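Local structure of sulfur oxidation protein soxB (2WDD) at residues R78-L86 with L94-G102. The protein is a manganese-containing thiosulfohydrolase of the sulfur oxidation (Sox) pathway, hydrolysing a sulfur-sulfur bond in cysteine S-thiosulfonate. Sequence-based numbering, arbitrary orientation.
Sequences RGTPLAYLL and LARTFGPIG
Tyr84 drives its ring from helix 81-86 across to the last turn of helix 91-98, where its hydroxyl donates to the carbonyl of Gly99 (OH to O 2.7 Å), the donor tilted 33° from the carbonyl plane. With CG anti to the backbone N (chi1 167°), the ring projects from its own helix and is tightly hemmed in: Leu94 O lies over the centre of one face, Tyr84 CE1 is 3.5 Å from Ala95 CA, and Ile101 CG2 meets Tyr84 CE2. A phenylalanine here would probably keep much of this packing but leave the Gly99 carbonyl without its hydroxyl donor. Two short consecutive helices, 81-86 and 91-98, fold back on each other at an obtuse angle, joined by a short loop; the axes of 81-86 and 94-98 approach to 10.1 Å, their N-to-C directions at 133°. Thr80 N-caps the first through OG1, which accepts from Ala83 N and also bonds Glu77 O. Beyond the second, Ile101 has its side chain about 11 Å from those of the manganese ligands His38 and His288. Phe98 is also tightly held, between Thr97 CG2 and Pro81 CG (CH-pi, Pro81 CG 4.1 Å from the Phe98 ring centroid), its edge to Gly79 O. The partly exposed side is looser: Leu94 CD1 comes only to 4.0 Å from Gly79 CA, and tertiary-butyl alcohol touches Pro81.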
loop_
_atom_site.group_PDB
_atom_site.type_symbol
_atom_site.label_atom_id
_atom_site.label_comp_id
_atom_site.label_asym_id
_atom_site.label_seq_id
_atom_site.Cartn_x
_atom_site.Cartn_y
_atom_site.Cartn_z
ATOM N N ARG A 78 10.424 -21.575 6.716
ATOM C CA ARG A 78 11.473 -20.598 6.505
ATOM C C ARG A 78 12.211 -20.930 5.205
ATOM O O ARG A 78 12.486 -22.100 4.926
ATOM C CB ARG A 78 12.457 -20.688 7.667
ATOM C CG ARG A 78 13.497 -19.605 7.664
ATOM C CD ARG A 78 14.385 -19.673 8.896
ATOM N NE ARG A 78 15.244 -18.504 8.934
ATOM C CZ ARG A 78 15.920 -18.093 9.998
ATOM N NH1 ARG A 78 15.846 -18.761 11.151
ATOM N NH2 ARG A 78 16.661 -17.000 9.899
ATOM N N GLY A 79 12.556 -19.909 4.425
ATOM C CA GLY A 79 13.332 -20.096 3.214
ATOM C C GLY A 79 12.563 -20.445 1.958
ATOM O O GLY A 79 13.167 -20.633 0.903
ATOM N N THR A 80 11.242 -20.510 2.056
ATOM C CA THR A 80 10.402 -20.824 0.907
ATOM C C THR A 80 10.063 -19.553 0.139
ATOM O O THR A 80 10.167 -18.446 0.671
ATOM C CB THR A 80 9.103 -21.482 1.366
ATOM O OG1 THR A 80 8.453 -20.615 2.307
ATOM C CG2 THR A 80 9.388 -22.827 2.039
ATOM N N PRO A 81 9.583 -19.704 -1.107
ATOM C CA PRO A 81 9.181 -18.514 -1.862
ATOM C C PRO A 81 8.096 -17.744 -1.111
ATOM O O PRO A 81 8.101 -16.515 -1.104
ATOM C CB PRO A 81 8.628 -19.094 -3.166
ATOM C CG PRO A 81 9.372 -20.383 -3.340
ATOM C CD PRO A 81 9.666 -20.913 -1.956
ATOM N N LEU A 82 7.179 -18.447 -0.448
ATOM C CA LEU A 82 6.150 -17.727 0.304
ATOM C C LEU A 82 6.777 -16.974 1.477
ATOM O O LEU A 82 6.376 -15.848 1.771
ATOM C CB LEU A 82 5.039 -18.659 0.793
ATOM C CG LEU A 82 3.867 -17.955 1.488
ATOM C CD1 LEU A 82 3.356 -16.790 0.651
ATOM C CD2 LEU A 82 2.736 -18.957 1.764
ATOM N N ALA A 83 7.761 -17.582 2.144
ATOM C CA ALA A 83 8.426 -16.914 3.260
ATOM C C ALA A 83 9.105 -15.630 2.772
ATOM O O ALA A 83 9.081 -14.602 3.447
ATOM C CB ALA A 83 9.451 -17.844 3.917
ATOM N N TYR A 84 9.693 -15.700 1.585
ATOM C CA TYR A 84 10.353 -14.543 0.963
ATOM C C TYR A 84 9.361 -13.381 0.791
ATOM O O TYR A 84 9.691 -12.228 1.069
ATOM C CB TYR A 84 10.921 -14.971 -0.397
ATOM C CG TYR A 84 11.363 -13.857 -1.326
ATOM C CD1 TYR A 84 12.123 -12.781 -0.868
ATOM C CD2 TYR A 84 11.084 -13.925 -2.685
ATOM C CE1 TYR A 84 12.570 -11.784 -1.746
ATOM C CE2 TYR A 84 11.489 -12.930 -3.552
ATOM C CZ TYR A 84 12.247 -11.869 -3.093
ATOM O OH TYR A 84 12.677 -10.887 -3.982
ATOM N N LEU A 85 8.146 -13.681 0.349
ATOM C CA LEU A 85 7.138 -12.635 0.177
ATOM C C LEU A 85 6.608 -12.123 1.519
ATOM O O LEU A 85 6.329 -10.936 1.703
ATOM C CB LEU A 85 5.939 -13.191 -0.601
ATOM C CG LEU A 85 5.966 -13.022 -2.127
ATOM C CD1 LEU A 85 7.178 -13.688 -2.750
ATOM C CD2 LEU A 85 4.668 -13.560 -2.731
ATOM N N LEU A 86 6.411 -13.063 2.436
ATOM C CA LEU A 86 5.686 -12.829 3.669
ATOM C C LEU A 86 6.372 -12.085 4.796
ATOM O O LEU A 86 5.704 -11.435 5.609
ATOM C CB LEU A 86 5.197 -14.192 4.183
ATOM C CG LEU A 86 4.104 -14.272 5.246
ATOM C CD1 LEU A 86 2.824 -13.601 4.746
ATOM C CD2 LEU A 86 3.816 -15.760 5.557
ATOM N N LEU A 94 17.073 -14.315 0.403
ATOM C CA LEU A 94 15.986 -14.838 -0.421
ATOM C C LEU A 94 15.755 -14.030 -1.696
ATOM O O LEU A 94 15.350 -14.581 -2.716
ATOM C CB LEU A 94 14.698 -14.990 0.392
ATOM C CG LEU A 94 14.860 -15.980 1.549
ATOM C CD1 LEU A 94 13.534 -16.192 2.270
ATOM C CD2 LEU A 94 15.435 -17.315 1.048
ATOM N N ALA A 95 16.032 -12.727 -1.648
ATOM C CA ALA A 95 15.885 -11.896 -2.836
ATOM C C ALA A 95 16.930 -12.340 -3.874
ATOM O O ALA A 95 16.645 -12.389 -5.080
ATOM C CB ALA A 95 16.062 -10.414 -2.468
ATOM N N ARG A 96 18.125 -12.687 -3.409
ATOM C CA ARG A 96 19.159 -13.171 -4.327
ATOM C C ARG A 96 18.764 -14.545 -4.866
ATOM O O ARG A 96 19.075 -14.892 -6.001
ATOM C CB ARG A 96 20.512 -13.273 -3.625
ATOM C CG ARG A 96 20.945 -11.999 -2.929
ATOM C CD ARG A 96 21.943 -11.232 -3.749
ATOM N NE ARG A 96 22.473 -10.091 -3.011
ATOM C CZ ARG A 96 22.486 -8.850 -3.479
ATOM N NH1 ARG A 96 21.995 -8.591 -4.684
ATOM N NH2 ARG A 96 22.985 -7.874 -2.735
ATOM N N THR A 97 18.099 -15.334 -4.035
ATOM C CA THR A 97 17.726 -16.695 -4.397
ATOM C C THR A 97 16.624 -16.785 -5.442
ATOM O O THR A 97 16.774 -17.456 -6.476
ATOM C CB THR A 97 17.322 -17.477 -3.113
ATOM O OG1 THR A 97 18.444 -17.561 -2.227
ATOM C CG2 THR A 97 16.809 -18.883 -3.448
ATOM N N PHE A 98 15.499 -16.130 -5.148
ATOM C CA PHE A 98 14.291 -16.226 -5.957
ATOM C C PHE A 98 14.113 -15.132 -6.996
ATOM O O PHE A 98 13.276 -15.253 -7.882
ATOM C CB PHE A 98 13.055 -16.286 -5.054
ATOM C CG PHE A 98 13.034 -17.478 -4.131
ATOM C CD1 PHE A 98 13.133 -18.773 -4.636
ATOM C CD2 PHE A 98 12.990 -17.303 -2.755
ATOM C CE1 PHE A 98 13.150 -19.867 -3.779
ATOM C CE2 PHE A 98 12.982 -18.387 -1.895
ATOM C CZ PHE A 98 13.044 -19.679 -2.410
ATOM N N GLY A 99 14.879 -14.055 -6.877
ATOM C CA GLY A 99 14.747 -12.977 -7.838
ATOM C C GLY A 99 13.719 -11.937 -7.439
ATOM O O GLY A 99 13.075 -12.043 -6.389
ATOM N N PRO A 100 13.573 -10.889 -8.260
ATOM C CA PRO A 100 12.636 -9.801 -7.975
ATOM C C PRO A 100 11.193 -10.278 -8.076
ATOM O O PRO A 100 10.887 -11.289 -8.730
ATOM C CB PRO A 100 12.927 -8.800 -9.103
ATOM C CG PRO A 100 13.377 -9.667 -10.235
ATOM C CD PRO A 100 14.198 -10.746 -9.589
ATOM N N ILE A 101 10.304 -9.503 -7.461
ATOM C CA ILE A 101 8.876 -9.776 -7.502
ATOM C C ILE A 101 8.192 -8.775 -8.437
ATOM O O ILE A 101 8.791 -7.778 -8.871
ATOM C CB ILE A 101 8.238 -9.747 -6.091
ATOM C CG1 ILE A 101 8.516 -8.426 -5.366
ATOM C CG2 ILE A 101 8.726 -10.925 -5.252
ATOM C CD1 ILE A 101 7.713 -7.247 -5.904
ATOM N N GLY A 102 6.936 -9.053 -8.750
ATOM C CA GLY A 102 6.135 -8.152 -9.548
ATOM C C GLY A 102 6.571 -7.932 -10.976
ATOM O O GLY A 102 7.210 -8.787 -11.606
#